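Local coordinates for L-arabinose ABC transporter, periplasmic L-arabinose-binding protein (Burkholderia thailandensis, PDB 4KZK) that binds beta-D-galactose in the periplasm and probably delivers L-arabinose and related sugars to an ABC transporter, at residues 145-148 and 149-152; 219-222 and 223-226; 325-328 and 329-333. All coordinates share one frame; numbering follows the deposited sequence. Where two conformers were deposited one is given.

How the contacts relate
Each of the three contacts is local, between neighbouring turns of one helix or at a helix start, so none closes a long loop, and they follow one another in series without nesting or crossing. Contact 1 comes first, near the N-terminal end of helix 144-161, which packs against helix 180-195 and strand 283-288 close to the bound galactose. Contact 2 forms the C-terminal end of helix 213-226, which lies over strands 170-175 and 203-207; its centre is about 24 Å from that of contact 1. Contact 3 starts the last helix, 328-334, after strand 315-324. Contacts 2 and 3 are farthest apart, about 32 Å between centres.

Contact 1. Residues 145-148 and 149-152; sequences YRIG and RQVG
Tyr-145 and Arg-149 stand side by side one helical turn apart, both pointing the same way. The arginine's aliphatic part runs alongside the tyrosine ring, its CG 3.7 Å from CE2 of Tyr-145, and the bent chain then brings the guanidinium to the hydroxyl. There Arg-149 NH1 donates to Tyr-145 OH at 3.0 Å, with the oxygen at the guanidinium edge and nearly in its plane. Ring and guanidinium planes are turned 63° apart, so this is no stack. The tyrosine reaches this place because its CG is anti to the backbone N (chi1 -176°). Its hydroxyl also bonds to Asp-191 on helix 180-195, an acid that would favour the positive charge of the arginine.

Tyr-145, Arg-149 and Gln-150 are only partly exposed, and Arg-146 alone is fully so. Against them stands a buried side of Ile-147, Gly-148, Val-151 and Gly-152. The two glycines, linked by a backbone bond from N of Gly-152 to O of Gly-148 at 3.0 Å, have no side chains and suit a crowded interior, while Ile-147 and Val-151 turn apolar branches onto Ile-287 and Ile-265. At the border Gln-150 NE2 bonds to the carbonyl of Gly-320. The side chain of Ile-147 lies about 8 Å from the bound galactose. This is an amphipathic helix with i to i+4 pairing, covering the sheet in the type I periplasmic binding protein fold.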
loop_
_atom_site.group_PDB
_atom_site.type_symbol
_atom_site.label_atom_id
_atom_site.label_comp_id
_atom_site.label_asym_id
_atom_site.label_seq_id
_atom_site.Cartn_x
_atom_site.Cartn_y
_atom_site.Cartn_z
ATOM N N TYR A 145 -1.991 4.908 -10.105
ATOM C CA TYR A 145 -1.298 4.875 -11.377
ATOM C C TYR A 145 -0.128 5.842 -11.388
ATOM O O TYR A 145 0.982 5.460 -11.782
ATOM C CB TYR A 145 -2.262 5.142 -12.539
ATOM C CG TYR A 145 -1.561 5.018 -13.879
ATOM C CD1 TYR A 145 -1.323 3.764 -14.455
ATOM C CD2 TYR A 145 -1.081 6.143 -14.548
ATOM C CE1 TYR A 145 -0.627 3.648 -15.655
ATOM C CE2 TYR A 145 -0.388 6.026 -15.735
ATOM C CZ TYR A 145 -0.167 4.768 -16.289
ATOM O OH TYR A 145 0.532 4.673 -17.498
ATOM N N ARG A 146 -0.353 7.075 -10.932
ATOM C CA ARG A 146 0.719 8.066 -10.888
ATOM C C ARG A 146 1.846 7.660 -9.950
ATOM O O ARG A 146 3.001 7.865 -10.252
ATOM C CB ARG A 146 0.187 9.442 -10.474
ATOM C CG ARG A 146 -0.695 10.082 -11.527
ATOM C CD ARG A 146 -0.878 11.583 -11.339
ATOM N NE ARG A 146 -0.530 12.041 -9.994
ATOM C CZ ARG A 146 -1.380 12.338 -9.011
ATOM N NH1 ARG A 146 -2.697 12.293 -9.157
ATOM N NH2 ARG A 146 -0.885 12.706 -7.849
ATOM N N ILE A 147 1.505 7.032 -8.832
ATOM C CA ILE A 147 2.492 6.516 -7.877
ATOM C C ILE A 147 3.342 5.443 -8.560
ATOM O O ILE A 147 4.566 5.418 -8.458
ATOM C CB ILE A 147 1.799 5.913 -6.634
ATOM C CG1 ILE A 147 1.036 6.999 -5.860
ATOM C CG2 ILE A 147 2.804 5.210 -5.726
ATOM C CD1 ILE A 147 1.896 8.106 -5.294
ATOM N N GLY A 148 2.670 4.532 -9.235
ATOM C CA GLY A 148 3.381 3.549 -10.031
ATOM C C GLY A 148 4.338 4.158 -11.048
ATOM O O GLY A 148 5.463 3.666 -11.229
ATOM N N ARG A 149 3.890 5.196 -11.762
ATOM C CA ARG A 149 4.797 5.883 -12.672
ATOM C C ARG A 149 6.050 6.366 -11.953
ATOM O O ARG A 149 7.157 6.280 -12.502
ATOM C CB ARG A 149 4.095 7.070 -13.334
ATOM C CG ARG A 149 2.946 6.707 -14.252
ATOM C CD ARG A 149 3.379 5.902 -15.463
ATOM N NE ARG A 149 4.210 6.668 -16.390
ATOM C CZ ARG A 149 4.009 6.754 -17.703
ATOM N NH1 ARG A 149 2.967 6.153 -18.296
ATOM N NH2 ARG A 149 4.868 7.447 -18.435
ATOM N N GLN A 150 5.868 6.939 -10.777
ATOM C CA GLN A 150 7.011 7.365 -9.951
ATOM C C GLN A 150 7.938 6.211 -9.594
ATOM O O GLN A 150 9.153 6.372 -9.588
ATOM C CB GLN A 150 6.550 8.062 -8.680
ATOM C CG GLN A 150 5.841 9.379 -8.920
ATOM C CD GLN A 150 5.320 9.933 -7.617
ATOM O OE1 GLN A 150 4.297 9.481 -7.119
ATOM N NE2 GLN A 150 6.020 10.856 -7.043
ATOM N N VAL A 151 7.373 5.054 -9.288
ATOM C CA VAL A 151 8.201 3.877 -9.027
ATOM C C VAL A 151 9.075 3.537 -10.240
ATOM O O VAL A 151 10.283 3.347 -10.130
ATOM C CB VAL A 151 7.348 2.647 -8.667
ATOM C CG1 VAL A 151 8.189 1.373 -8.690
ATOM C CG2 VAL A 151 6.641 2.814 -7.315
ATOM N N GLY A 152 8.457 3.460 -11.413
ATOM C CA GLY A 152 9.179 3.121 -12.619
ATOM C C GLY A 152 10.210 4.162 -12.996
ATOM O O GLY A 152 11.327 3.816 -13.399
#

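Contact 2. Residues 219-222 and 223-226; sequences AANI and AFTK
The carbonyl oxygen of Asn-221 is gripped twice by Thr-225, one turn further along the helix. The backbone N of Thr-225 donates at 3.1 Å to Asn-221 O, and the hydroxyl OG1 of Thr-225 donates to this same Asn-221 O at 2.9 Å. The two donors approach from opposite faces of the carbonyl plane, each tilted out of it by somewhat under 30°. Thr-225 can do this because its OG1 lies beside the backbone N (chi1 -59°), facing back down the helix. A threonine suits this exposed position, since its hydroxyl folds onto the helix and finds an acceptor there.

One residue earlier, Phe-224 N donates to Ala-220 O at 2.8 Å. The ring of Phe-224 reaches back beside Ala-220 and brings CE2 to 3.9 Å from the methyl CB of Ala-220, a small side chain that lets the large ring lie close. On the exposed side Ile-222 and Lys-226 run side by side, the lysine extended so that its CE passes CG2 of Ile-222 at 4.1 Å. The backbone bond between these two, Lys-226 N to Ile-222 O, is weak, in the last turn of the helix.

Small alanines allow close packing on the buried side: Ala-220 meets Ala-246 and Ala-249 of helix 240-252 as well as Leu-172 of strand 170-175, Ala-223 touches Val-204 of strand 203-207, and Phe-224 meets Trp-233 edge-to-face.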
loop_
_atom_site.group_PDB
_atom_site.type_symbol
_atom_site.label_atom_id
_atom_site.label_comp_id
_atom_site.label_asym_id
_atom_site.label_seq_id
_atom_site.Cartn_x
_atom_site.Cartn_y
_atom_site.Cartn_z
ATOM N N ALA A 219 6.347 -15.952 -5.080
ATOM C CA ALA A 219 6.151 -15.643 -6.487
ATOM C C ALA A 219 7.451 -15.256 -7.181
ATOM O O ALA A 219 7.681 -15.620 -8.321
ATOM C CB ALA A 219 5.119 -14.551 -6.638
ATOM N N ALA A 220 8.309 -14.508 -6.495
ATOM C CA ALA A 220 9.578 -14.080 -7.106
ATOM C C ALA A 220 10.470 -15.279 -7.396
ATOM O O ALA A 220 11.061 -15.358 -8.469
ATOM C CB ALA A 220 10.295 -13.060 -6.232
ATOM N N ASN A 221 10.543 -16.216 -6.453
ATOM C CA ASN A 221 11.379 -17.394 -6.623
ATOM C C ASN A 221 10.939 -18.216 -7.828
ATOM O O ASN A 221 11.785 -18.718 -8.569
ATOM C CB ASN A 221 11.401 -18.238 -5.354
ATOM C CG ASN A 221 12.499 -17.810 -4.406
ATOM O OD1 ASN A 221 13.588 -17.431 -4.848
ATOM N ND2 ASN A 221 12.230 -17.864 -3.107
ATOM N N ILE A 222 9.629 -18.319 -8.034
ATOM C CA ILE A 222 9.114 -19.015 -9.212
ATOM C C ILE A 222 9.589 -18.324 -10.493
ATOM O O ILE A 222 10.017 -18.979 -11.446
ATOM C CB ILE A 222 7.571 -19.130 -9.192
ATOM C CG1 ILE A 222 7.147 -20.118 -8.103
ATOM C CG2 ILE A 222 7.033 -19.564 -10.560
ATOM C CD1 ILE A 222 5.657 -20.191 -7.842
ATOM N N ALA A 223 9.536 -16.999 -10.503
ATOM C CA ALA A 223 9.935 -16.229 -11.674
ATOM C C ALA A 223 11.438 -16.309 -11.937
ATOM O O ALA A 223 11.867 -16.444 -13.089
ATOM C CB ALA A 223 9.522 -14.774 -11.499
ATOM N N PHE A 224 12.246 -16.175 -10.883
ATOM C CA PHE A 224 13.704 -16.240 -11.063
ATOM C C PHE A 224 14.121 -17.585 -11.624
ATOM O O PHE A 224 14.994 -17.661 -12.494
ATOM C CB PHE A 224 14.442 -15.989 -9.752
ATOM C CG PHE A 224 14.335 -14.581 -9.240
ATOM C CD1 PHE A 224 14.532 -13.498 -10.091
ATOM C CD2 PHE A 224 14.067 -14.326 -7.889
ATOM C CE1 PHE A 224 14.439 -12.199 -9.628
ATOM C CE2 PHE A 224 13.978 -13.015 -7.422
ATOM C CZ PHE A 224 14.169 -11.953 -8.298
ATOM N N THR A 225 13.508 -18.654 -11.144
ATOM C CA THR A 225 13.815 -19.982 -11.676
ATOM C C THR A 225 13.570 -20.099 -13.181
ATOM O O THR A 225 14.365 -20.726 -13.883
ATOM C CB THR A 225 13.014 -21.070 -10.946
ATOM O OG1 THR A 225 13.329 -21.009 -9.557
ATOM C CG2 THR A 225 13.354 -22.469 -11.461
ATOM N N LYS A 226 12.479 -19.519 -13.677
ATOM C CA LYS A 226 12.184 -19.572 -15.117
ATOM C C LYS A 226 13.020 -18.643 -15.977
ATOM O O LYS A 226 13.136 -18.872 -17.174
ATOM C CB LYS A 226 10.719 -19.241 -15.388
ATOM C CG LYS A 226 9.773 -20.208 -14.726
ATOM C CD LYS A 226 8.357 -20.112 -15.276
ATOM C CE LYS A 226 7.420 -20.931 -14.401
ATOM N NZ LYS A 226 5.978 -20.700 -14.698
#

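Contact 3. Residues 325-328 and 329-333; sequences RANE and KTARA
Lys-329, first residue of the segment 329-333, pairs with the residue just before it: its NZ forms a salt bridge with Glu-328 OE2 at 2.8 Å. The ammonium meets that oxygen from above the carboxylate plane, about 42° out of it. The two chains run side by side, and the lysine bends only at its last torsion (chi4 57°), which turns NZ back onto the acid. Glu-328 has its CG between backbone N and carbonyl carbon and bends again at chi2 (101°), the two together folding the carboxylate over the helix start. Leu-272 and Phe-275 of helix 269-276 touch the Glu-328 side chain. A water joins the backbone N of Lys-329 to the carbonyl O of Arg-325, giving this early N-H an acceptor.

Thr-330 lies exposed, its CB 3.9 Å from Asn-327 O. Ala-331 follows, its N donating to Asn-327 O at 2.9 Å; its small methyl turns inward against Ile-323 and Leu-288. Arg-332 N in turn bonds to Glu-328 O at 3.0 Å. The aliphatic part of Arg-332 packs along that carbonyl, with CG 3.3 Å from Glu-328 O, and NH1 reaches the carbonyl of Gly-267. Ala-333 continues the turn through its bond to Lys-329 O.

Asn-327 occupies the N-cap position without a side-chain capping bond, its OD1 accepting from Thr-324 N instead. Such a helix N terminus, its N-cap side chain turned back to the preceding strand, leads into the C-terminal helix that packs on the sheet of the sugar-binding fold.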
loop_
_atom_site.group_PDB
_atom_site.type_symbol
_atom_site.label_atom_id
_atom_site.label_comp_id
_atom_site.label_asym_id
_atom_site.label_seq_id
_atom_site.Cartn_x
_atom_site.Cartn_y
_atom_site.Cartn_z
ATOM N N ARG A 325 18.078 6.030 0.545
ATOM C CA ARG A 325 18.933 6.179 1.708
ATOM C C ARG A 325 19.396 7.622 1.886
ATOM O O ARG A 325 19.589 8.057 3.016
ATOM C CB ARG A 325 20.119 5.229 1.606
ATOM C CG ARG A 325 19.724 3.768 1.820
ATOM C CD ARG A 325 20.798 2.766 1.431
ATOM N NE ARG A 325 20.339 1.395 1.685
ATOM C CZ ARG A 325 19.503 0.713 0.906
ATOM N NH1 ARG A 325 19.018 1.250 -0.219
ATOM N NH2 ARG A 325 19.132 -0.517 1.247
ATOM N N ALA A 326 19.557 8.363 0.792
ATOM C CA ALA A 326 20.144 9.707 0.852
ATOM C C ALA A 326 19.202 10.780 1.425
ATOM O O ALA A 326 19.660 11.757 2.033
ATOM C CB ALA A 326 20.575 10.124 -0.540
ATOM N N ASN A 327 17.895 10.620 1.236
ATOM C CA ASN A 327 16.957 11.659 1.650
ATOM C C ASN A 327 15.820 11.221 2.557
ATOM O O ASN A 327 14.958 12.027 2.899
ATOM C CB ASN A 327 16.385 12.352 0.412
ATOM C CG ASN A 327 15.385 11.495 -0.306
ATOM O OD1 ASN A 327 15.417 10.286 -0.173
ATOM N ND2 ASN A 327 14.446 12.107 -1.023
ATOM N N GLU A 328 15.763 9.946 2.926
ATOM C CA GLU A 328 14.596 9.466 3.680
ATOM C C GLU A 328 14.349 10.217 4.991
ATOM O O GLU A 328 13.197 10.532 5.334
ATOM C CB GLU A 328 14.674 7.956 3.938
ATOM C CG GLU A 328 15.918 7.452 4.622
ATOM C CD GLU A 328 15.751 7.172 6.096
ATOM O OE1 GLU A 328 14.677 7.476 6.654
ATOM O OE2 GLU A 328 16.734 6.636 6.697
ATOM N N LYS A 329 15.409 10.534 5.728
ATOM C CA LYS A 329 15.206 11.196 7.025
ATOM C C LYS A 329 14.636 12.606 6.864
ATOM O O LYS A 329 13.701 13.000 7.565
ATOM C CB LYS A 329 16.502 11.212 7.820
ATOM C CG LYS A 329 16.974 9.814 8.152
ATOM C CD LYS A 329 18.113 9.830 9.160
ATOM C CE LYS A 329 18.449 8.398 9.573
ATOM N NZ LYS A 329 18.799 7.494 8.429
ATOM N N THR A 330 15.210 13.357 5.940
ATOM C CA THR A 330 14.738 14.693 5.645
ATOM C C THR A 330 13.327 14.716 5.096
ATOM O O THR A 330 12.509 15.529 5.510
ATOM C CB THR A 330 15.724 15.369 4.680
ATOM O OG1 THR A 330 16.935 15.623 5.402
ATOM C CG2 THR A 330 15.203 16.679 4.167
ATOM N N ALA A 331 13.060 13.841 4.138
ATOM C CA ALA A 331 11.738 13.795 3.491
ATOM C C ALA A 331 10.641 13.480 4.490
ATOM O O ALA A 331 9.570 14.105 4.480
ATOM C CB ALA A 331 11.694 12.786 2.365
ATOM N N ARG A 332 10.901 12.496 5.344
ATOM C CA ARG A 332 9.939 12.126 6.343
ATOM C C ARG A 332 9.743 13.252 7.347
ATOM O O ARG A 332 8.608 13.584 7.667
ATOM C CB ARG A 332 10.350 10.815 7.014
ATOM C CG ARG A 332 10.133 9.599 6.111
ATOM C CD ARG A 332 10.628 8.293 6.735
ATOM N NE ARG A 332 10.063 8.140 8.064
ATOM C CZ ARG A 332 8.885 7.583 8.331
ATOM N NH1 ARG A 332 8.162 6.997 7.373
ATOM N NH2 ARG A 332 8.432 7.582 9.572
ATOM N N ALA A 333 10.829 13.894 7.808
ATOM C CA ALA A 333 10.714 15.002 8.777
ATOM C C ALA A 333 9.945 16.195 8.208
ATOM O O ALA A 333 9.221 16.886 8.925
ATOM C CB ALA A 333 12.091 15.429 9.261
HETATM O O HOH W 1 18.478 9.928 4.880
#